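PDB 3ED5: putative HAD-hydrolase YfnB, which probably acts as a phosphatase of the haloacid dehalogenase superfamily, possibly a 5'-nucleotidase. Local coordinates for residues I18-L32 / Y94-A108. Sequence-based numbering, arbitrary orientation.
Sequences ILDFQAAEALALRLL and YRRFLEEGHQLIDGA. With FMT (formic acid), chain H; FMT (formic acid), chain B.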
loop_
_atom_site.group_PDB
_atom_site.type_symbol
_atom_site.label_atom_id
_atom_site.label_comp_id
_atom_site.label_asym_id
_atom_site.label_seq_id
_atom_site.Cartn_x
_atom_site.Cartn_y
_atom_site.Cartn_z
ATOM N N ILE A 18 4.369 -5.748 1.464
ATOM C CA ILE A 18 4.995 -6.911 0.816
ATOM C C ILE A 18 5.851 -6.555 -0.410
ATOM O O ILE A 18 6.760 -7.286 -0.734
ATOM C CB ILE A 18 3.961 -8.050 0.461
ATOM C CG1 ILE A 18 2.828 -7.507 -0.433
ATOM C CG2 ILE A 18 3.452 -8.689 1.757
ATOM C CD1 ILE A 18 1.678 -8.543 -0.804
ATOM N N LEU A 19 5.550 -5.439 -1.071
ATOM C CA LEU A 19 6.397 -4.941 -2.166
ATOM C C LEU A 19 7.130 -3.716 -1.669
ATOM O O LEU A 19 6.572 -2.949 -0.888
ATOM C CB LEU A 19 5.540 -4.578 -3.394
ATOM C CG LEU A 19 4.930 -5.771 -4.135
ATOM C CD1 LEU A 19 4.173 -5.265 -5.398
ATOM C CD2 LEU A 19 6.015 -6.763 -4.528
ATOM N N ASP A 20 8.355 -3.512 -2.157
ATOM C CA ASP A 20 9.166 -2.390 -1.710
ATOM C C ASP A 20 8.804 -1.200 -2.618
ATOM O O ASP A 20 9.451 -0.962 -3.651
ATOM C CB ASP A 20 10.649 -2.785 -1.771
ATOM C CG ASP A 20 11.603 -1.671 -1.278
ATOM O OD1 ASP A 20 11.189 -0.538 -1.008
ATOM O OD2 ASP A 20 12.790 -1.963 -1.164
ATOM N N PHE A 21 7.735 -0.489 -2.233
ATOM C CA PHE A 21 7.252 0.635 -3.019
ATOM C C PHE A 21 8.250 1.767 -3.000
ATOM O O PHE A 21 8.433 2.445 -4.015
ATOM C CB PHE A 21 5.911 1.153 -2.505
ATOM C CG PHE A 21 5.364 2.282 -3.333
ATOM C CD1 PHE A 21 4.675 2.014 -4.525
ATOM C CD2 PHE A 21 5.600 3.620 -2.962
ATOM C CE1 PHE A 21 4.163 3.063 -5.311
ATOM C CE2 PHE A 21 5.100 4.673 -3.757
ATOM C CZ PHE A 21 4.374 4.384 -4.925
ATOM N N GLN A 22 8.932 1.949 -1.872
ATOM C CA GLN A 22 10.000 2.995 -1.840
ATOM C C GLN A 22 11.022 2.826 -2.964
ATOM O O GLN A 22 11.420 3.813 -3.606
ATOM C CB GLN A 22 10.713 3.002 -0.482
ATOM C CG GLN A 22 9.752 3.329 0.672
ATOM C CD GLN A 22 9.045 4.641 0.448
ATOM O OE1 GLN A 22 7.823 4.703 0.228
ATOM N NE2 GLN A 22 9.809 5.703 0.468
ATOM N N ALA A 23 11.475 1.594 -3.176
ATOM C CA ALA A 23 12.388 1.302 -4.242
ATOM C C ALA A 23 11.798 1.577 -5.630
ATOM O O ALA A 23 12.480 2.157 -6.494
ATOM C CB ALA A 23 12.942 -0.135 -4.134
ATOM N N ALA A 24 10.571 1.111 -5.859
ATOM C CA ALA A 24 9.880 1.350 -7.134
ATOM C C ALA A 24 9.707 2.852 -7.389
ATOM O O ALA A 24 9.959 3.316 -8.500
ATOM C CB ALA A 24 8.500 0.642 -7.167
ATOM N N GLU A 25 9.285 3.583 -6.355
ATOM C CA GLU A 25 9.104 5.041 -6.437
ATOM C C GLU A 25 10.437 5.721 -6.732
ATOM O O GLU A 25 10.537 6.594 -7.628
ATOM C CB GLU A 25 8.522 5.576 -5.122
ATOM C CG GLU A 25 8.455 7.107 -5.020
ATOM C CD GLU A 25 7.909 7.544 -3.691
ATOM O OE1 GLU A 25 8.635 7.430 -2.676
ATOM O OE2 GLU A 25 6.732 7.949 -3.669
ATOM N N ALA A 26 11.478 5.300 -6.024
ATOM C CA ALA A 26 12.791 5.962 -6.219
ATOM C C ALA A 26 13.283 5.832 -7.661
ATOM O O ALA A 26 13.800 6.801 -8.249
ATOM C CB ALA A 26 13.850 5.412 -5.231
ATOM N N LEU A 27 13.126 4.640 -8.226
ATOM C CA LEU A 27 13.547 4.381 -9.601
ATOM C C LEU A 27 12.686 5.181 -10.577
ATOM O O LEU A 27 13.206 5.837 -11.492
ATOM C CB LEU A 27 13.429 2.864 -9.869
ATOM C CG LEU A 27 13.689 2.279 -11.263
ATOM C CD1 LEU A 27 15.062 2.655 -11.742
ATOM C CD2 LEU A 27 13.452 0.763 -11.221
ATOM N N ALA A 28 11.368 5.147 -10.373
ATOM C CA ALA A 28 10.434 5.822 -11.277
ATOM C C ALA A 28 10.614 7.334 -11.280
ATOM O O ALA A 28 10.536 7.973 -12.348
ATOM C CB ALA A 28 8.975 5.474 -10.925
ATOM N N LEU A 29 10.861 7.914 -10.110
ATOM C CA LEU A 29 11.157 9.359 -10.040
ATOM C C LEU A 29 12.465 9.692 -10.779
ATOM O O LEU A 29 12.522 10.648 -11.578
ATOM C CB LEU A 29 11.280 9.814 -8.582
ATOM C CG LEU A 29 10.014 9.894 -7.731
ATOM C CD1 LEU A 29 10.422 10.248 -6.326
ATOM C CD2 LEU A 29 9.027 10.981 -8.297
ATOM N N ARG A 30 13.499 8.891 -10.541
ATOM C CA ARG A 30 14.783 9.119 -11.240
ATOM C C ARG A 30 14.557 9.097 -12.744
ATOM O O ARG A 30 15.024 9.983 -13.455
ATOM C CB ARG A 30 15.857 8.108 -10.854
ATOM C CG ARG A 30 17.239 8.491 -11.477
ATOM C CD ARG A 30 18.352 7.506 -11.129
ATOM N NE ARG A 30 18.024 6.085 -11.341
ATOM C CZ ARG A 30 18.281 5.426 -12.477
ATOM N NH1 ARG A 30 17.997 4.137 -12.591
ATOM N NH2 ARG A 30 18.840 6.055 -13.511
ATOM N N LEU A 31 13.838 8.077 -13.227
ATOM C CA LEU A 31 13.623 7.913 -14.672
ATOM C C LEU A 31 12.717 8.996 -15.257
ATOM O O LEU A 31 12.941 9.456 -16.390
ATOM C CB LEU A 31 13.092 6.512 -14.993
ATOM C CG LEU A 31 14.074 5.391 -14.661
ATOM C CD1 LEU A 31 13.452 4.057 -14.978
ATOM C CD2 LEU A 31 15.388 5.547 -15.423
ATOM N N LEU A 32 11.717 9.422 -14.481
ATOM C CA LEU A 32 10.842 10.516 -14.904
ATOM C C LEU A 32 11.654 11.815 -15.100
ATOM O O LEU A 32 11.506 12.510 -16.113
ATOM C CB LEU A 32 9.674 10.724 -13.903
ATOM C CG LEU A 32 8.806 11.959 -14.215
ATOM C CD1 LEU A 32 7.943 11.739 -15.466
ATOM C CD2 LEU A 32 7.933 12.359 -13.011
ATOM N N TYR A 94 5.520 8.636 -15.413
ATOM C CA TYR A 94 5.891 8.119 -14.121
ATOM C C TYR A 94 5.271 6.739 -13.902
ATOM O O TYR A 94 5.944 5.787 -13.424
ATOM C CB TYR A 94 5.314 9.045 -13.058
ATOM C CG TYR A 94 5.610 8.592 -11.661
ATOM C CD1 TYR A 94 6.905 8.624 -11.191
ATOM C CD2 TYR A 94 4.593 8.135 -10.805
ATOM C CE1 TYR A 94 7.221 8.259 -9.905
ATOM C CE2 TYR A 94 4.907 7.764 -9.461
ATOM C CZ TYR A 94 6.248 7.826 -9.051
ATOM O OH TYR A 94 6.696 7.497 -7.796
ATOM N N ARG A 95 4.003 6.649 -14.262
ATOM C CA ARG A 95 3.205 5.421 -14.026
ATOM C C ARG A 95 3.842 4.200 -14.722
ATOM O O ARG A 95 3.891 3.081 -14.164
ATOM C CB ARG A 95 1.764 5.652 -14.560
ATOM C CG ARG A 95 0.821 4.431 -14.496
ATOM C CD ARG A 95 0.539 4.011 -13.075
ATOM N NE ARG A 95 0.194 5.121 -12.143
ATOM C CZ ARG A 95 0.061 4.974 -10.831
ATOM N NH1 ARG A 95 0.174 3.760 -10.279
ATOM N NH2 ARG A 95 -0.223 6.018 -10.048
ATOM N N ARG A 96 4.274 4.397 -15.962
ATOM C CA ARG A 96 4.913 3.331 -16.717
ATOM C C ARG A 96 6.174 2.826 -16.002
ATOM O O ARG A 96 6.368 1.604 -15.867
ATOM C CB ARG A 96 5.196 3.753 -18.152
ATOM C CG ARG A 96 5.572 2.582 -19.028
ATOM C CD ARG A 96 7.059 2.305 -18.979
ATOM N NE ARG A 96 7.785 3.276 -19.790
ATOM C CZ ARG A 96 9.050 3.141 -20.172
ATOM N NH1 ARG A 96 9.756 2.068 -19.797
ATOM N NH2 ARG A 96 9.605 4.085 -20.925
ATOM N N PHE A 97 7.006 3.756 -15.527
ATOM C CA PHE A 97 8.219 3.377 -14.788
ATOM C C PHE A 97 7.914 2.738 -13.439
ATOM O O PHE A 97 8.571 1.773 -13.053
ATOM C CB PHE A 97 9.117 4.577 -14.536
ATOM C CG PHE A 97 9.647 5.222 -15.793
ATOM C CD1 PHE A 97 10.234 4.451 -16.802
ATOM C CD2 PHE A 97 9.576 6.607 -15.942
ATOM C CE1 PHE A 97 10.759 5.058 -17.974
ATOM C CE2 PHE A 97 10.100 7.228 -17.108
ATOM C CZ PHE A 97 10.683 6.450 -18.122
ATOM N N LEU A 98 6.919 3.262 -12.731
ATOM C CA LEU A 98 6.518 2.680 -11.462
ATOM C C LEU A 98 6.059 1.244 -11.686
ATOM O O LEU A 98 6.332 0.366 -10.848
ATOM C CB LEU A 98 5.354 3.484 -10.858
ATOM C CG LEU A 98 4.996 3.196 -9.402
ATOM C CD1 LEU A 98 6.157 3.695 -8.472
ATOM C CD2 LEU A 98 3.696 3.898 -9.042
ATOM N N GLU A 99 5.380 1.005 -12.810
ATOM C CA GLU A 99 4.819 -0.328 -13.087
ATOM C C GLU A 99 5.881 -1.341 -13.461
ATOM O O GLU A 99 5.586 -2.510 -13.596
ATOM C CB GLU A 99 3.707 -0.272 -14.160
ATOM C CG GLU A 99 2.442 0.335 -13.591
ATOM C CD GLU A 99 1.289 0.451 -14.590
ATOM O OE1 GLU A 99 1.531 0.362 -15.824
ATOM O OE2 GLU A 99 0.149 0.662 -14.116
ATOM N N GLU A 100 7.115 -0.891 -13.657
ATOM C CA GLU A 100 8.232 -1.796 -13.872
ATOM C C GLU A 100 9.034 -2.113 -12.606
ATOM O O GLU A 100 10.011 -2.846 -12.667
ATOM C CB GLU A 100 9.135 -1.261 -14.966
ATOM C CG GLU A 100 8.463 -1.338 -16.348
ATOM C CD GLU A 100 9.255 -0.636 -17.431
ATOM O OE1 GLU A 100 9.444 0.593 -17.376
ATOM O OE2 GLU A 100 9.643 -1.328 -18.373
ATOM N N GLY A 101 8.627 -1.548 -11.481
ATOM C CA GLY A 101 9.299 -1.773 -10.199
ATOM C C GLY A 101 8.465 -2.752 -9.377
ATOM O O GLY A 101 7.372 -2.400 -8.936
ATOM N N HIS A 102 8.975 -3.965 -9.183
ATOM C CA HIS A 102 8.247 -4.992 -8.385
ATOM C C HIS A 102 9.187 -5.612 -7.364
ATOM O O HIS A 102 9.102 -6.799 -7.066
ATOM C CB HIS A 102 7.624 -6.081 -9.285
ATOM C CG HIS A 102 8.526 -6.538 -10.383
ATOM N ND1 HIS A 102 9.419 -7.582 -10.247
ATOM C CD2 HIS A 102 8.707 -6.047 -11.634
ATOM C CE1 HIS A 102 10.117 -7.704 -11.361
ATOM N NE2 HIS A 102 9.691 -6.795 -12.222
ATOM N N GLN A 103 10.126 -4.796 -6.863
ATOM C CA GLN A 103 11.016 -5.181 -5.770
ATOM C C GLN A 103 10.194 -5.670 -4.572
ATOM O O GLN A 103 9.125 -5.123 -4.289
ATOM C CB GLN A 103 11.868 -3.959 -5.353
ATOM C CG GLN A 103 12.652 -3.341 -6.528
ATOM C CD GLN A 103 11.920 -2.188 -7.234
ATOM O OE1 GLN A 103 10.696 -2.097 -7.208
ATOM N NE2 GLN A 103 12.693 -1.287 -7.846
ATOM N N LEU A 104 10.707 -6.698 -3.883
ATOM C CA LEU A 104 10.011 -7.282 -2.723
ATOM C C LEU A 104 10.558 -6.727 -1.418
ATOM O O LEU A 104 11.748 -6.397 -1.315
ATOM C CB LEU A 104 10.204 -8.812 -2.708
ATOM C CG LEU A 104 9.438 -9.595 -3.782
ATOM C CD1 LEU A 104 10.050 -10.977 -4.022
ATOM C CD2 LEU A 104 7.973 -9.711 -3.418
ATOM N N ILE A 105 9.682 -6.620 -0.423
ATOM C CA ILE A 105 10.125 -6.467 0.965
ATOM C C ILE A 105 10.888 -7.720 1.380
ATOM O O ILE A 105 10.524 -8.834 0.961
ATOM C CB ILE A 105 8.918 -6.226 1.891
ATOM C CG1 ILE A 105 8.233 -4.884 1.534
ATOM C CG2 ILE A 105 9.340 -6.278 3.369
ATOM C CD1 ILE A 105 9.069 -3.620 1.947
ATOM N N ASP A 106 11.919 -7.548 2.214
ATOM C CA ASP A 106 12.724 -8.655 2.729
ATOM C C ASP A 106 11.859 -9.777 3.303
ATOM O O ASP A 106 11.001 -9.524 4.157
ATOM C CB ASP A 106 13.691 -8.151 3.810
ATOM C CG ASP A 106 14.867 -7.387 3.233
ATOM O OD1 ASP A 106 15.123 -7.487 2.004
ATOM O OD2 ASP A 106 15.546 -6.670 4.015
ATOM N N GLY A 107 12.062 -10.985 2.771
ATOM C CA GLY A 107 11.323 -12.167 3.239
ATOM C C GLY A 107 9.887 -12.305 2.759
ATOM O O GLY A 107 9.236 -13.301 3.126
ATOM N N ALA A 108 9.376 -11.344 1.966
ATOM C CA ALA A 108 7.948 -11.367 1.576
ATOM C C ALA A 108 7.558 -12.609 0.786
ATOM O O ALA A 108 6.494 -13.198 1.048
ATOM C CB ALA A 108 7.532 -10.075 0.808
HETATM C C FMT H . 16.710 4.627 -7.923
HETATM O O1 FMT H . 16.701 3.394 -7.892
HETATM O O2 FMT H . 17.313 5.295 -8.767
HETATM C C FMT B . 1.147 5.559 -6.615
HETATM O O1 FMT B . 1.981 6.442 -6.719
HETATM O O2 FMT B . 0.152 5.493 -7.314
HETATM O O HOH W 1 13.564 -4.785 -2.067
HETATM O O HOH W 2 10.103 1.399 -10.618
HETATM O O HOH W 3 5.054 8.123 -5.660
#
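Leu31 sets its CB over the middle of one face of the Phe97 ring, 3.6 Å from the centroid and 9° off the normal, a CH-pi contact, and Leu31 CD1 reaches Phe97 CD1 (3.7 Å). Tyr94, one turn back, enters as a knob among Glu25, Ala28, Leu29 and Leu32. With CG anti to the backbone N (chi1 179°), its ring runs along helix 21-32, bringing CE1 to 3.4 Å from Ala28 CB and the OH beside Glu25 CG. A water joins that hydroxyl to Glu25 OE2. Leu98 is the second knob, set among Phe21, Ala24, Glu25 and Ala28; it crosses Phe21 at about a right angle, its CD1 3.8 Å from Phe21 CE1. Ala24 meets Gly101, which has no side chain to stand between them, and their CA atoms are 4.4 Å apart. These helices belong to the helical cap inserted after the first strand of the Rossmann-like HAD core, and the two linkers between cap and core run side by side here. A single antiparallel bridge pairs Leu19 with Leu104: Asp20 N donates to Gln103 O (2.8 Å) and Ile105 N to Ile18 O (3.0 Å), each donor standing above the carbonyl plane. Asp20, the N-cap, accepts from Ala23 N through OD1, while a water links its OD2 to Leu104 O. Bent at chi2 (93°), Gln103 lays its amide against Ala23 and Ala24.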